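Local coordinates for core protein VP7 (Bluetongue virus, PDB 1BVP) that forms trimers that assemble, 260 to a particle, on a VP3 scaffold as part of the viral inner capsid, and probably binds receptors on the host cell surface, at residues Y126-E131 against Q173-R178; G177-M182 against V248-M253; R168-Q173 against A230-N235; K255-Y260 against I298-D303; E192-A197 against N240-I245. All blocks are in the same frame, centred on the assembly; numbering follows the deposited sequence.

How the contacts relate
The five contacts illustrate how chemistry follows position in a two-part capsid protein. Contacts 2 and 5 are buried and share strand 241-252 but sit about 27 Å apart, centre to centre: sulfur and apolar packing dominates both, with one main-chain bond in contact 2. Contacts 1, 3 and 4 are partly buried. Contact 1 adjoins contact 2, sharing Gly-177 and Arg-178, and joins an aromatic cluster to an arginine bond in the β domain. Contact 3 is the most regular, a strand pair in a separate four-stranded sheet, with histidines on one face and valine on the other. Contact 4 lies about 35 Å from contact 3, centre to centre, and joins loops by a glutamine amide and prolines.

Contact 1 of 5, residues Y126-E131 against Q173-R178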
# COMPACT_ATOMS: atom_id res chain seq x y z
N TYR A 126 -3.05 -12.91 -1.78
CA TYR A 126 -4.02 -13.82 -1.22
C TYR A 126 -3.47 -15.02 -0.49
O TYR A 126 -2.26 -15.22 -0.44
CB TYR A 126 -4.95 -14.26 -2.32
CG TYR A 126 -5.44 -13.10 -3.14
CD1 TYR A 126 -6.06 -11.97 -2.54
CD2 TYR A 126 -5.32 -13.15 -4.53
CE1 TYR A 126 -6.55 -10.90 -3.34
CE2 TYR A 126 -5.80 -12.11 -5.35
CZ TYR A 126 -6.41 -11.00 -4.77
OH TYR A 126 -6.87 -10.04 -5.66
N GLY A 127 -4.38 -15.80 0.10
CA GLY A 127 -3.99 -16.97 0.85
C GLY A 127 -3.30 -17.99 -0.04
O GLY A 127 -3.70 -18.19 -1.21
N PHE A 128 -2.29 -18.64 0.52
CA PHE A 128 -1.55 -19.63 -0.23
C PHE A 128 -2.44 -20.71 -0.83
O PHE A 128 -2.16 -21.24 -1.90
CB PHE A 128 -0.47 -20.24 0.64
CG PHE A 128 0.46 -21.14 -0.11
CD1 PHE A 128 0.16 -22.49 -0.28
CD2 PHE A 128 1.62 -20.66 -0.66
CE1 PHE A 128 1.00 -23.32 -0.98
CE2 PHE A 128 2.48 -21.49 -1.37
CZ PHE A 128 2.16 -22.83 -1.52
N PHE A 129 -3.52 -21.04 -0.14
CA PHE A 129 -4.46 -22.08 -0.58
C PHE A 129 -5.79 -21.56 -1.06
O PHE A 129 -6.79 -22.25 -0.98
CB PHE A 129 -4.74 -23.08 0.53
CG PHE A 129 -3.54 -23.83 0.98
CD1 PHE A 129 -3.03 -24.89 0.22
CD2 PHE A 129 -2.88 -23.44 2.16
CE1 PHE A 129 -1.86 -25.57 0.63
CE2 PHE A 129 -1.73 -24.11 2.57
CZ PHE A 129 -1.21 -25.18 1.80
N LEU A 130 -5.80 -20.34 -1.57
CA LEU A 130 -7.04 -19.78 -2.05
C LEU A 130 -7.69 -20.63 -3.14
O LEU A 130 -8.91 -20.76 -3.20
CB LEU A 130 -6.78 -18.39 -2.61
CG LEU A 130 -8.04 -17.67 -3.10
CD1 LEU A 130 -8.70 -16.92 -1.95
CD2 LEU A 130 -7.69 -16.73 -4.25
N GLU A 131 -6.90 -21.27 -3.99
CA GLU A 131 -7.52 -22.02 -5.06
C GLU A 131 -7.63 -23.50 -4.81
O GLU A 131 -7.11 -24.30 -5.58
CB GLU A 131 -6.83 -21.72 -6.38
CG GLU A 131 -6.80 -20.25 -6.69
CD GLU A 131 -6.31 -19.94 -8.09
OE1 GLU A 131 -5.41 -20.65 -8.58
OE2 GLU A 131 -6.85 -18.97 -8.68
N GLN A 173 4.39 -32.20 0.63
CA GLN A 173 3.64 -32.32 -0.62
C GLN A 173 2.29 -31.64 -0.67
O GLN A 173 1.77 -31.40 -1.76
CB GLN A 173 3.54 -33.78 -1.12
CG GLN A 173 3.13 -34.83 -0.09
CD GLN A 173 4.18 -35.11 1.02
OE1 GLN A 173 5.39 -34.84 0.86
NE2 GLN A 173 3.72 -35.64 2.16
N ILE A 174 1.73 -31.31 0.49
CA ILE A 174 0.40 -30.65 0.54
C ILE A 174 0.56 -29.22 -0.01
O ILE A 174 -0.37 -28.65 -0.61
CB ILE A 174 -0.17 -30.68 2.02
CG1 ILE A 174 -1.56 -30.07 2.13
CG2 ILE A 174 0.73 -29.92 2.98
CD1 ILE A 174 -2.63 -30.90 1.53
N PHE A 175 1.77 -28.69 0.16
CA PHE A 175 2.16 -27.35 -0.28
C PHE A 175 2.65 -27.25 -1.72
O PHE A 175 2.68 -26.16 -2.29
CB PHE A 175 3.30 -26.83 0.58
CG PHE A 175 2.92 -26.53 1.99
CD1 PHE A 175 2.34 -25.31 2.32
CD2 PHE A 175 3.16 -27.44 2.99
CE1 PHE A 175 2.01 -25.00 3.64
CE2 PHE A 175 2.84 -27.15 4.32
CZ PHE A 175 2.26 -25.94 4.65
N GLN A 176 3.06 -28.37 -2.30
CA GLN A 176 3.63 -28.40 -3.65
C GLN A 176 2.66 -28.36 -4.82
O GLN A 176 1.45 -28.55 -4.64
CB GLN A 176 4.68 -29.52 -3.74
CG GLN A 176 5.77 -29.31 -2.63
CD GLN A 176 6.81 -30.41 -2.51
OE1 GLN A 176 6.60 -31.55 -2.97
NE2 GLN A 176 7.95 -30.09 -1.87
N GLY A 177 3.17 -27.93 -5.98
CA GLY A 177 2.35 -27.85 -7.18
C GLY A 177 1.43 -26.64 -7.35
O GLY A 177 0.84 -26.45 -8.41
N ARG A 178 1.28 -25.85 -6.30
CA ARG A 178 0.43 -24.66 -6.34
C ARG A 178 1.32 -23.44 -6.22
O ARG A 178 2.24 -23.43 -5.37
CB ARG A 178 -0.61 -24.64 -5.20
CG ARG A 178 -0.34 -25.58 -4.02
CD ARG A 178 -1.59 -25.83 -3.14
NE ARG A 178 -2.81 -26.07 -3.92
CZ ARG A 178 -3.62 -25.11 -4.38
NH1 ARG A 178 -3.39 -23.81 -4.14
NH2 ARG A 178 -4.65 -25.44 -5.14
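Arg-178 reaches across to the 126-131 loop with its guanidinium, and Arg-178 NH2 gives a hydrogen bond of 2.7 Å to Glu-131 O. The bond is bent (N-H...O 140°), with the donor above the carbonyl plane. The aliphatic part of Arg-178 passes across two rings, at about a right angle to Phe-129 and obliquely to Phe-128; Arg-178 CD is 3.8 Å from Phe-129 CD1. Phe-129 meets Phe-175 obliquely, planes 46° apart, Phe-129 CZ coming 3.6 Å from Phe-175 CD1. Phe-128 turns its rim to the main chain instead, Phe-128 CZ 3.5 Å from Phe-175 O in the plane of the ring, while its CD1 sits over the centre of the Phe-129 face. In the next shell, Tyr-250 packs edge-to-face with Phe-128, Trp-225 does so with Phe-175, and Ile-159 touches Phe-129 and Phe-175. Leu-130 O bonds to Arg-189 of the second subunit. A type I turn sets Phe-128 and Phe-129 at its two central positions. Both loops pack on strands 158-163 and 241-252 of an antiparallel β domain.

Contact 2 of 5, residues G177-M182 against V248-M253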
# COMPACT_ATOMS: atom_id res chain seq x y z
N GLY A 177 3.17 -27.93 -5.98
CA GLY A 177 2.35 -27.85 -7.18
C GLY A 177 1.43 -26.64 -7.35
O GLY A 177 0.84 -26.45 -8.41
N ARG A 178 1.28 -25.85 -6.30
CA ARG A 178 0.43 -24.66 -6.34
C ARG A 178 1.32 -23.44 -6.22
O ARG A 178 2.24 -23.43 -5.37
CB ARG A 178 -0.61 -24.64 -5.20
CG ARG A 178 -0.34 -25.58 -4.02
CD ARG A 178 -1.59 -25.83 -3.14
NE ARG A 178 -2.81 -26.07 -3.92
CZ ARG A 178 -3.62 -25.11 -4.38
NH1 ARG A 178 -3.39 -23.81 -4.14
NH2 ARG A 178 -4.65 -25.44 -5.14
N ASN A 179 1.03 -22.43 -7.04
CA ASN A 179 1.79 -21.17 -7.07
C ASN A 179 3.20 -21.52 -7.52
O ASN A 179 3.44 -22.62 -8.08
CB ASN A 179 1.82 -20.51 -5.69
CG ASN A 179 0.41 -20.42 -5.04
OD1 ASN A 179 0.26 -20.59 -3.82
ND2 ASN A 179 -0.62 -20.18 -5.86
N ASP A 180 4.15 -20.63 -7.32
CA ASP A 180 5.50 -20.97 -7.75
C ASP A 180 6.30 -20.14 -6.79
O ASP A 180 7.01 -19.21 -7.17
CB ASP A 180 5.64 -20.56 -9.24
CG ASP A 180 7.05 -20.77 -9.80
OD1 ASP A 180 7.90 -21.46 -9.17
OD2 ASP A 180 7.30 -20.21 -10.90
N PRO A 181 6.18 -20.47 -5.50
CA PRO A 181 6.87 -19.76 -4.44
C PRO A 181 8.36 -19.86 -4.44
O PRO A 181 8.93 -20.79 -4.98
CB PRO A 181 6.25 -20.37 -3.19
CG PRO A 181 6.09 -21.75 -3.56
CD PRO A 181 5.52 -21.67 -4.96
N MET A 182 8.98 -18.82 -3.90
CA MET A 182 10.41 -18.73 -3.76
C MET A 182 10.67 -18.94 -2.28
O MET A 182 11.72 -19.46 -1.89
CB MET A 182 10.89 -17.35 -4.18
CG MET A 182 10.96 -17.16 -5.68
SD MET A 182 11.54 -15.54 -6.17
CE MET A 182 13.27 -15.53 -5.63
N VAL A 248 1.72 -17.60 6.72
CA VAL A 248 1.49 -16.20 7.00
C VAL A 248 1.59 -15.29 5.76
O VAL A 248 0.82 -14.34 5.63
CB VAL A 248 2.24 -15.72 8.26
CG1 VAL A 248 3.42 -16.54 8.49
CG2 VAL A 248 2.56 -14.28 8.15
N PHE A 249 2.49 -15.63 4.84
CA PHE A 249 2.63 -14.97 3.54
C PHE A 249 3.71 -15.68 2.78
O PHE A 249 4.52 -16.39 3.37
CB PHE A 249 2.94 -13.46 3.63
CG PHE A 249 4.29 -13.14 4.18
CD1 PHE A 249 4.48 -12.97 5.55
CD2 PHE A 249 5.39 -13.02 3.34
CE1 PHE A 249 5.75 -12.68 6.07
CE2 PHE A 249 6.66 -12.73 3.86
CZ PHE A 249 6.83 -12.56 5.22
N TYR A 250 3.69 -15.55 1.47
CA TYR A 250 4.71 -16.18 0.64
C TYR A 250 5.16 -15.19 -0.44
O TYR A 250 4.47 -14.19 -0.69
CB TYR A 250 4.18 -17.46 -0.01
CG TYR A 250 3.07 -17.27 -1.04
CD1 TYR A 250 1.77 -16.93 -0.65
CD2 TYR A 250 3.31 -17.49 -2.41
CE1 TYR A 250 0.73 -16.81 -1.60
CE2 TYR A 250 2.28 -17.38 -3.36
CZ TYR A 250 1.00 -17.06 -2.94
OH TYR A 250 -0.05 -17.08 -3.83
N ILE A 251 6.32 -15.44 -1.07
CA ILE A 251 6.82 -14.56 -2.12
C ILE A 251 7.05 -15.32 -3.43
O ILE A 251 7.53 -16.45 -3.43
CB ILE A 251 8.14 -13.82 -1.76
CG1 ILE A 251 9.27 -14.82 -1.63
CG2 ILE A 251 7.99 -12.93 -0.50
CD1 ILE A 251 10.49 -14.22 -1.05
N SER A 252 6.67 -14.72 -4.54
CA SER A 252 6.90 -15.34 -5.83
C SER A 252 7.28 -14.23 -6.81
O SER A 252 7.43 -13.08 -6.41
CB SER A 252 5.66 -16.11 -6.27
OG SER A 252 4.65 -15.25 -6.71
N MET A 253 7.51 -14.60 -8.07
CA MET A 253 7.85 -13.64 -9.12
C MET A 253 6.64 -13.19 -9.94
O MET A 253 6.77 -12.75 -11.09
CB MET A 253 9.00 -14.15 -9.99
CG MET A 253 10.29 -14.05 -9.20
SD MET A 253 11.81 -14.40 -10.09
CE MET A 253 11.08 -15.38 -11.24
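Tyr-250 stands with CG between its backbone N and carbonyl carbon (chi1 66°), which puts its ring beside the 177-182 loop. The Asn-179 side chain crosses it at about a right angle in direction, yet its amide plane is nearly parallel to the ring, 16° apart; Asn-179 CB is 3.9 Å from Tyr-250 CE2. Pro-181 approaches the same ring obliquely, Pro-181 CB to Tyr-250 CD2 4.2 Å. Further along, the two methionines cross obliquely, Met-182 SD lying 3.6 Å from Met-253 CG, and both chains bend at chi3. Between these groups runs the main-chain link: Met-182 N donates to Ile-251 O at 2.8 Å, nearly straight along the C=O axis, and Pro-181 CA makes a weaker C-H...O contact with that same oxygen. The loop thus enters the antiparallel pairing of strand 183-195 with strand 241-252, which Met-183 continues by bonding to Ile-251. Met-182 CB packs 3.9 Å from Ile-251 CG1. Ser-252 OG bonds to Asp-254, while Tyr-348 and Arg-341 of the third subunit pack against Met-182 and Met-253 respectively.

Contact 3 of 5, residues R168-Q173 against A230-N235; sequences RGDVQQ and ALHVHN
A histidine-carboxylate bond spans this strand pair: His-232 ND1 donates to Asp-170 OD1 at 2.8 Å, the acceptor near the ring plane, although the carboxylate and ring planes stand 85° apart. On the same sheet face the poorly ordered Arg-168 lies by both histidines, Arg-168 NH2 over the centre of the His-234 ring, 3.6 Å from His-234 CD2, while His-232 NE2 lies over one face of the guanidinium. The pairing is antiparallel, at the edge of a four-stranded sheet; the edge strand, Arg-168 to Asp-170, spells RGD, its carboxylate held by His-232, a sequence consistent with receptor binding. Gly-169 and Val-233 form the hydrogen-bonded pair, with Val-233 N to Gly-169 O 2.9 Å. Beyond it Val-171 N bonds to Leu-231 O at 2.7 Å. There the strand ends, and Gln-172, bent at chi2, turns OE1 back to accept from Leu-231 N at 2.8 Å. On the face of Val-233, its CG2 meets CG2 of Val-171, just past the strand, at 3.9 Å, Val-171 touching Ile-159 and Val-233 touching Leu-163.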
# COMPACT_ATOMS: atom_id res chain seq x y z
N ARG A 168 5.11 -40.16 12.92
CA ARG A 168 6.03 -39.21 12.31
C ARG A 168 5.87 -39.31 10.81
O ARG A 168 5.54 -40.38 10.28
CB ARG A 168 7.48 -39.51 12.72
CG ARG A 168 7.85 -40.97 12.64
CD ARG A 168 9.34 -41.20 12.77
NE ARG A 168 9.93 -40.38 13.83
CZ ARG A 168 11.15 -39.84 13.78
NH1 ARG A 168 11.93 -40.02 12.71
NH2 ARG A 168 11.59 -39.10 14.79
N GLY A 169 6.04 -38.18 10.12
CA GLY A 169 5.90 -38.14 8.68
C GLY A 169 6.26 -36.81 8.06
O GLY A 169 6.50 -35.81 8.76
N ASP A 170 6.37 -36.80 6.74
CA ASP A 170 6.72 -35.60 5.99
C ASP A 170 5.41 -35.00 5.50
O ASP A 170 4.53 -35.70 5.01
CB ASP A 170 7.64 -35.95 4.81
CG ASP A 170 9.11 -36.12 5.23
OD1 ASP A 170 9.46 -35.92 6.43
OD2 ASP A 170 9.91 -36.44 4.31
N VAL A 171 5.33 -33.69 5.53
CA VAL A 171 4.11 -33.02 5.19
C VAL A 171 4.18 -32.05 3.98
O VAL A 171 3.15 -31.62 3.44
CB VAL A 171 3.63 -32.36 6.49
CG1 VAL A 171 2.93 -31.10 6.25
CG2 VAL A 171 2.76 -33.32 7.22
N GLN A 172 5.38 -31.82 3.46
CA GLN A 172 5.57 -30.89 2.34
C GLN A 172 4.74 -31.00 1.08
O GLN A 172 4.43 -29.98 0.49
CB GLN A 172 7.01 -30.88 1.91
CG GLN A 172 7.46 -32.22 1.40
CD GLN A 172 8.27 -32.97 2.42
OE1 GLN A 172 8.20 -32.69 3.64
NE2 GLN A 172 9.09 -33.88 1.94
N GLN A 173 4.39 -32.20 0.63
CA GLN A 173 3.64 -32.32 -0.62
C GLN A 173 2.29 -31.64 -0.67
O GLN A 173 1.77 -31.40 -1.76
CB GLN A 173 3.54 -33.78 -1.12
CG GLN A 173 3.13 -34.83 -0.09
CD GLN A 173 4.18 -35.11 1.02
OE1 GLN A 173 5.39 -34.84 0.86
NE2 GLN A 173 3.72 -35.64 2.16
N ALA A 230 12.42 -30.89 3.58
CA ALA A 230 11.39 -31.69 4.24
C ALA A 230 10.79 -31.05 5.49
O ALA A 230 11.50 -30.55 6.38
CB ALA A 230 11.92 -33.06 4.56
N LEU A 231 9.46 -31.08 5.52
CA LEU A 231 8.67 -30.52 6.60
C LEU A 231 8.21 -31.75 7.37
O LEU A 231 7.24 -32.42 6.98
CB LEU A 231 7.48 -29.80 5.99
CG LEU A 231 6.85 -28.75 6.85
CD1 LEU A 231 7.93 -27.89 7.42
CD2 LEU A 231 5.96 -27.94 5.96
N HIS A 232 8.92 -32.02 8.46
CA HIS A 232 8.70 -33.22 9.24
C HIS A 232 8.02 -33.05 10.60
O HIS A 232 8.55 -32.42 11.51
CB HIS A 232 10.06 -33.88 9.40
CG HIS A 232 10.00 -35.27 9.94
ND1 HIS A 232 9.61 -36.36 9.18
CD2 HIS A 232 10.32 -35.76 11.17
CE1 HIS A 232 9.70 -37.46 9.92
NE2 HIS A 232 10.12 -37.12 11.12
N VAL A 233 6.84 -33.66 10.74
CA VAL A 233 6.12 -33.59 12.01
C VAL A 233 6.31 -34.91 12.79
O VAL A 233 6.30 -36.00 12.21
CB VAL A 233 4.62 -33.35 11.81
CG1 VAL A 233 4.05 -32.77 13.10
CG2 VAL A 233 4.37 -32.41 10.63
N HIS A 234 6.53 -34.80 14.09
CA HIS A 234 6.74 -35.95 14.95
C HIS A 234 5.96 -35.83 16.27
O HIS A 234 6.09 -34.83 16.99
CB HIS A 234 8.24 -36.10 15.24
CG HIS A 234 8.58 -37.21 16.19
ND1 HIS A 234 7.92 -38.43 16.18
CD2 HIS A 234 9.51 -37.29 17.17
CE1 HIS A 234 8.43 -39.21 17.13
NE2 HIS A 234 9.39 -38.54 17.74
N ASN A 235 5.13 -36.84 16.54
CA ASN A 235 4.34 -36.93 17.78
C ASN A 235 4.96 -38.01 18.67
O ASN A 235 4.67 -39.18 18.50
CB ASN A 235 2.91 -37.34 17.46
CG ASN A 235 2.06 -37.45 18.70
OD1 ASN A 235 2.46 -36.97 19.77
ND2 ASN A 235 0.88 -38.07 18.58

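Contact 4 of 5, residues K255-Y260 against I298-D303; sequences KTLNQY and IFPPND
The polar part of this contact rests on one side-chain amide. Gln-259, extended beyond CG, sends NE2 to Pro-301 O at 2.8 Å; Pro-301 O lies in the amide plane, and NE2 approaches nearly along the C=O axis. Gln-259 NE2 also bonds to Thr-256 O at 3.2 Å, across the type I turn from Thr-256 to Gln-259. Thr-256 OG1 accepts from Asn-258 N, forming an ST turn. The apolar part uses proline: Leu-257 CD1 meets Pro-300 CB at 3.4 Å, the two groups crossing at about a right angle. Lys-255 contributes its chain rather than its charge, Lys-255 CG packing 3.7 Å from Asn-302 CB, while NZ bonds to Thr-118 O. The contact ties the loop running from strand 241-252 of the β domain to helix 263-271 to the loop leading into helix 304-323, which Asp-303 caps. Pro-300 and Pro-301 lack an N-H, and the one hydrogen bond between the segments comes from a side-chain amide. NE2 holds a carbonyl in each loop, and the two bonds would fix the amide's rotation.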
# COMPACT_ATOMS: atom_id res chain seq x y z
N LYS A 255 3.82 -10.46 -10.56
CA LYS A 255 3.75 -9.04 -10.27
C LYS A 255 2.58 -8.72 -9.39
O LYS A 255 1.51 -9.34 -9.53
CB LYS A 255 3.67 -8.22 -11.56
CG LYS A 255 4.92 -8.19 -12.45
CD LYS A 255 6.11 -7.55 -11.77
CE LYS A 255 7.20 -7.15 -12.78
NZ LYS A 255 7.64 -8.22 -13.70
N THR A 256 2.81 -7.81 -8.44
CA THR A 256 1.76 -7.37 -7.55
C THR A 256 1.52 -5.89 -7.83
O THR A 256 2.12 -5.31 -8.74
CB THR A 256 2.13 -7.56 -6.11
OG1 THR A 256 3.08 -6.58 -5.70
CG2 THR A 256 2.75 -8.91 -5.92
N LEU A 257 0.60 -5.29 -7.09
CA LEU A 257 0.27 -3.89 -7.25
C LEU A 257 1.35 -2.96 -6.67
O LEU A 257 1.18 -1.75 -6.66
CB LEU A 257 -1.07 -3.63 -6.57
CG LEU A 257 -2.29 -3.34 -7.42
CD1 LEU A 257 -2.21 -3.89 -8.82
CD2 LEU A 257 -3.48 -3.85 -6.69
N ASN A 258 2.41 -3.53 -6.11
CA ASN A 258 3.49 -2.73 -5.55
C ASN A 258 4.69 -2.77 -6.48
O ASN A 258 5.79 -2.58 -6.01
CB ASN A 258 3.96 -3.28 -4.22
CG ASN A 258 2.90 -3.25 -3.15
OD1 ASN A 258 2.52 -4.29 -2.64
ND2 ASN A 258 2.48 -2.07 -2.74
N GLN A 259 4.50 -3.09 -7.75
CA GLN A 259 5.62 -3.15 -8.71
C GLN A 259 6.09 -1.75 -9.12
O GLN A 259 7.25 -1.54 -9.49
CB GLN A 259 5.19 -3.92 -9.95
CG GLN A 259 3.94 -3.37 -10.56
CD GLN A 259 3.57 -4.06 -11.84
OE1 GLN A 259 4.26 -3.93 -12.85
NE2 GLN A 259 2.46 -4.77 -11.83
N TYR A 260 5.18 -0.79 -9.01
CA TYR A 260 5.43 0.58 -9.37
C TYR A 260 4.85 1.43 -8.24
O TYR A 260 3.73 1.19 -7.82
CB TYR A 260 4.74 0.87 -10.72
CG TYR A 260 4.93 2.31 -11.15
CD1 TYR A 260 4.05 3.30 -10.72
CD2 TYR A 260 6.06 2.70 -11.90
CE1 TYR A 260 4.27 4.63 -10.99
CE2 TYR A 260 6.29 4.04 -12.20
CZ TYR A 260 5.39 4.99 -11.73
OH TYR A 260 5.59 6.31 -11.91
N ILE A 298 -8.59 -7.79 -11.67
CA ILE A 298 -8.57 -8.62 -10.48
C ILE A 298 -7.12 -8.92 -10.19
O ILE A 298 -6.68 -8.84 -9.05
CB ILE A 298 -9.34 -9.93 -10.75
CG1 ILE A 298 -10.78 -9.60 -11.10
CG2 ILE A 298 -9.33 -10.84 -9.54
CD1 ILE A 298 -11.53 -10.78 -11.57
N PHE A 299 -6.37 -9.25 -11.22
CA PHE A 299 -4.95 -9.53 -11.05
C PHE A 299 -4.19 -8.38 -11.62
O PHE A 299 -4.60 -7.78 -12.62
CB PHE A 299 -4.57 -10.81 -11.78
CG PHE A 299 -5.32 -12.00 -11.28
CD1 PHE A 299 -4.98 -12.59 -10.06
CD2 PHE A 299 -6.42 -12.49 -11.99
CE1 PHE A 299 -5.72 -13.64 -9.56
CE2 PHE A 299 -7.17 -13.54 -11.49
CZ PHE A 299 -6.82 -14.12 -10.27
N PRO A 300 -3.09 -8.01 -10.95
CA PRO A 300 -2.26 -6.90 -11.41
C PRO A 300 -1.68 -7.15 -12.80
O PRO A 300 -1.36 -8.28 -13.14
CB PRO A 300 -1.18 -6.79 -10.33
CG PRO A 300 -1.27 -8.08 -9.54
CD PRO A 300 -2.71 -8.45 -9.60
N PRO A 301 -1.63 -6.11 -13.64
CA PRO A 301 -1.08 -6.23 -15.00
C PRO A 301 0.41 -6.50 -14.86
O PRO A 301 1.00 -6.19 -13.81
CB PRO A 301 -1.34 -4.85 -15.61
CG PRO A 301 -2.46 -4.28 -14.76
CD PRO A 301 -2.12 -4.75 -13.37
N ASN A 302 1.05 -7.01 -15.89
CA ASN A 302 2.48 -7.29 -15.72
C ASN A 302 3.39 -6.93 -16.89
O ASN A 302 4.58 -7.26 -16.87
CB ASN A 302 2.67 -8.76 -15.36
CG ASN A 302 2.20 -9.67 -16.44
OD1 ASN A 302 1.12 -10.23 -16.34
ND2 ASN A 302 2.97 -9.78 -17.53
N ASP A 303 2.83 -6.27 -17.90
CA ASP A 303 3.59 -5.88 -19.06
C ASP A 303 3.70 -4.36 -19.14
O ASP A 303 2.85 -3.62 -18.63
CB ASP A 303 2.93 -6.42 -20.33
CG ASP A 303 1.50 -5.98 -20.46
OD1 ASP A 303 0.68 -6.35 -19.60
OD2 ASP A 303 1.19 -5.25 -21.42

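Contact 5 of 5, residues E192-A197 against N240-I245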
# COMPACT_ATOMS: atom_id res chain seq x y z
N GLU A 192 -4.48 -27.20 20.85
CA GLU A 192 -4.67 -27.61 22.24
C GLU A 192 -5.97 -28.33 22.56
O GLU A 192 -5.99 -29.13 23.49
CB GLU A 192 -4.50 -26.38 23.14
CG GLU A 192 -4.04 -26.65 24.55
CD GLU A 192 -2.83 -27.57 24.60
OE1 GLU A 192 -1.94 -27.50 23.71
OE2 GLU A 192 -2.78 -28.38 25.55
N ASN A 193 -7.05 -28.07 21.82
CA ASN A 193 -8.34 -28.71 22.08
C ASN A 193 -8.99 -28.95 20.74
O ASN A 193 -9.31 -27.99 20.05
CB ASN A 193 -9.24 -27.75 22.88
CG ASN A 193 -10.44 -28.44 23.51
OD1 ASN A 193 -11.58 -27.98 23.39
ND2 ASN A 193 -10.19 -29.49 24.28
N PHE A 194 -9.12 -30.21 20.35
CA PHE A 194 -9.73 -30.56 19.06
C PHE A 194 -10.85 -31.61 19.19
O PHE A 194 -11.01 -32.24 20.21
CB PHE A 194 -8.68 -31.04 18.07
CG PHE A 194 -7.90 -32.25 18.53
CD1 PHE A 194 -6.85 -32.12 19.42
CD2 PHE A 194 -8.17 -33.52 17.98
CE1 PHE A 194 -6.05 -33.22 19.77
CE2 PHE A 194 -7.38 -34.63 18.32
CZ PHE A 194 -6.32 -34.48 19.21
N ALA A 195 -11.61 -31.78 18.12
CA ALA A 195 -12.70 -32.71 18.08
C ALA A 195 -12.26 -34.03 17.50
O ALA A 195 -11.59 -34.04 16.45
CB ALA A 195 -13.84 -32.15 17.24
N MET A 196 -12.64 -35.12 18.16
CA MET A 196 -12.33 -36.46 17.68
C MET A 196 -13.42 -36.80 16.67
O MET A 196 -14.46 -36.12 16.65
CB MET A 196 -12.27 -37.42 18.85
CG MET A 196 -10.98 -37.34 19.63
SD MET A 196 -9.53 -38.02 18.68
CE MET A 196 -10.37 -39.06 17.27
N ALA A 197 -13.23 -37.81 15.82
CA ALA A 197 -14.26 -38.12 14.81
C ALA A 197 -15.68 -38.26 15.38
O ALA A 197 -16.69 -37.93 14.73
CB ALA A 197 -13.87 -39.37 14.04
N ASN A 240 -3.22 -39.00 20.67
CA ASN A 240 -3.36 -38.35 19.37
C ASN A 240 -3.00 -36.86 19.52
O ASN A 240 -3.20 -36.25 20.60
CB ASN A 240 -4.78 -38.40 18.84
CG ASN A 240 -5.36 -39.76 18.88
OD1 ASN A 240 -6.09 -40.08 19.81
ND2 ASN A 240 -5.03 -40.59 17.91
N ALA A 241 -2.49 -36.29 18.44
CA ALA A 241 -2.09 -34.89 18.41
C ALA A 241 -2.53 -34.22 17.12
O ALA A 241 -2.76 -34.88 16.10
CB ALA A 241 -0.58 -34.78 18.56
N MET A 242 -2.71 -32.90 17.20
CA MET A 242 -3.05 -32.09 16.03
C MET A 242 -2.20 -30.82 16.00
O MET A 242 -1.98 -30.19 17.05
CB MET A 242 -4.51 -31.72 16.02
CG MET A 242 -5.33 -32.77 15.40
SD MET A 242 -6.98 -32.22 15.08
CE MET A 242 -6.84 -31.90 13.26
N VAL A 243 -1.64 -30.49 14.84
CA VAL A 243 -0.89 -29.24 14.75
C VAL A 243 -1.44 -28.43 13.60
O VAL A 243 -1.96 -29.03 12.64
CB VAL A 243 0.65 -29.44 14.52
CG1 VAL A 243 1.22 -30.36 15.57
CG2 VAL A 243 0.93 -29.97 13.15
N GLN A 244 -1.48 -27.09 13.76
CA GLN A 244 -1.88 -26.25 12.61
C GLN A 244 -0.64 -25.58 12.08
O GLN A 244 0.30 -25.29 12.83
CB GLN A 244 -2.93 -25.21 12.91
CG GLN A 244 -2.45 -23.94 13.47
CD GLN A 244 -3.59 -22.95 13.61
OE1 GLN A 244 -4.69 -23.23 13.15
NE2 GLN A 244 -3.35 -21.79 14.24
N ILE A 245 -0.57 -25.49 10.76
CA ILE A 245 0.55 -24.83 10.11
C ILE A 245 -0.03 -23.76 9.23
O ILE A 245 -0.85 -24.04 8.33
CB ILE A 245 1.38 -25.77 9.27
CG1 ILE A 245 2.04 -26.81 10.18
CG2 ILE A 245 2.43 -24.98 8.55
CD1 ILE A 245 2.73 -27.93 9.39
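Phe-194 takes chi1 59°, CG lying between its backbone N and carbonyl carbon, which turns the ring toward strand 241-252. Met-242 answers with CG anti to its carbonyl carbon (chi1 -86°), extended at chi2 and bent at chi3, so that its chain comes over the ring. Met-242 CG lies 4.0 Å from the Phe-194 ring centroid and almost on the ring normal, a CH-pi contact over the face. Met-242 SD is also 4.0 Å from the Phe-194 ring centroid but oblique, and comes 3.4 Å from Phe-194 CD2: a Met-aromatic contact. At the far end of the ring, Phe-194 CZ points to Asn-240 O at 3.8 Å, in the ring plane. Met-196 adds a looser touch, Met-196 SD to Asn-240 OD1 4.2 Å. The backbones keep apart, Phe-194 CA and Met-242 CA at 7.5 Å, consistent with the corner at Glu-192 and Asn-193. Asn-193 pairs in parallel with a strand of the third subunit, continuing the sheet across the interface. Main-chain bonds of Phe-194 go to Gln-202 and those of Met-242 to Ile-191, so the segments meet mainly through van der Waals, CH-pi and sulfur-aromatic contact.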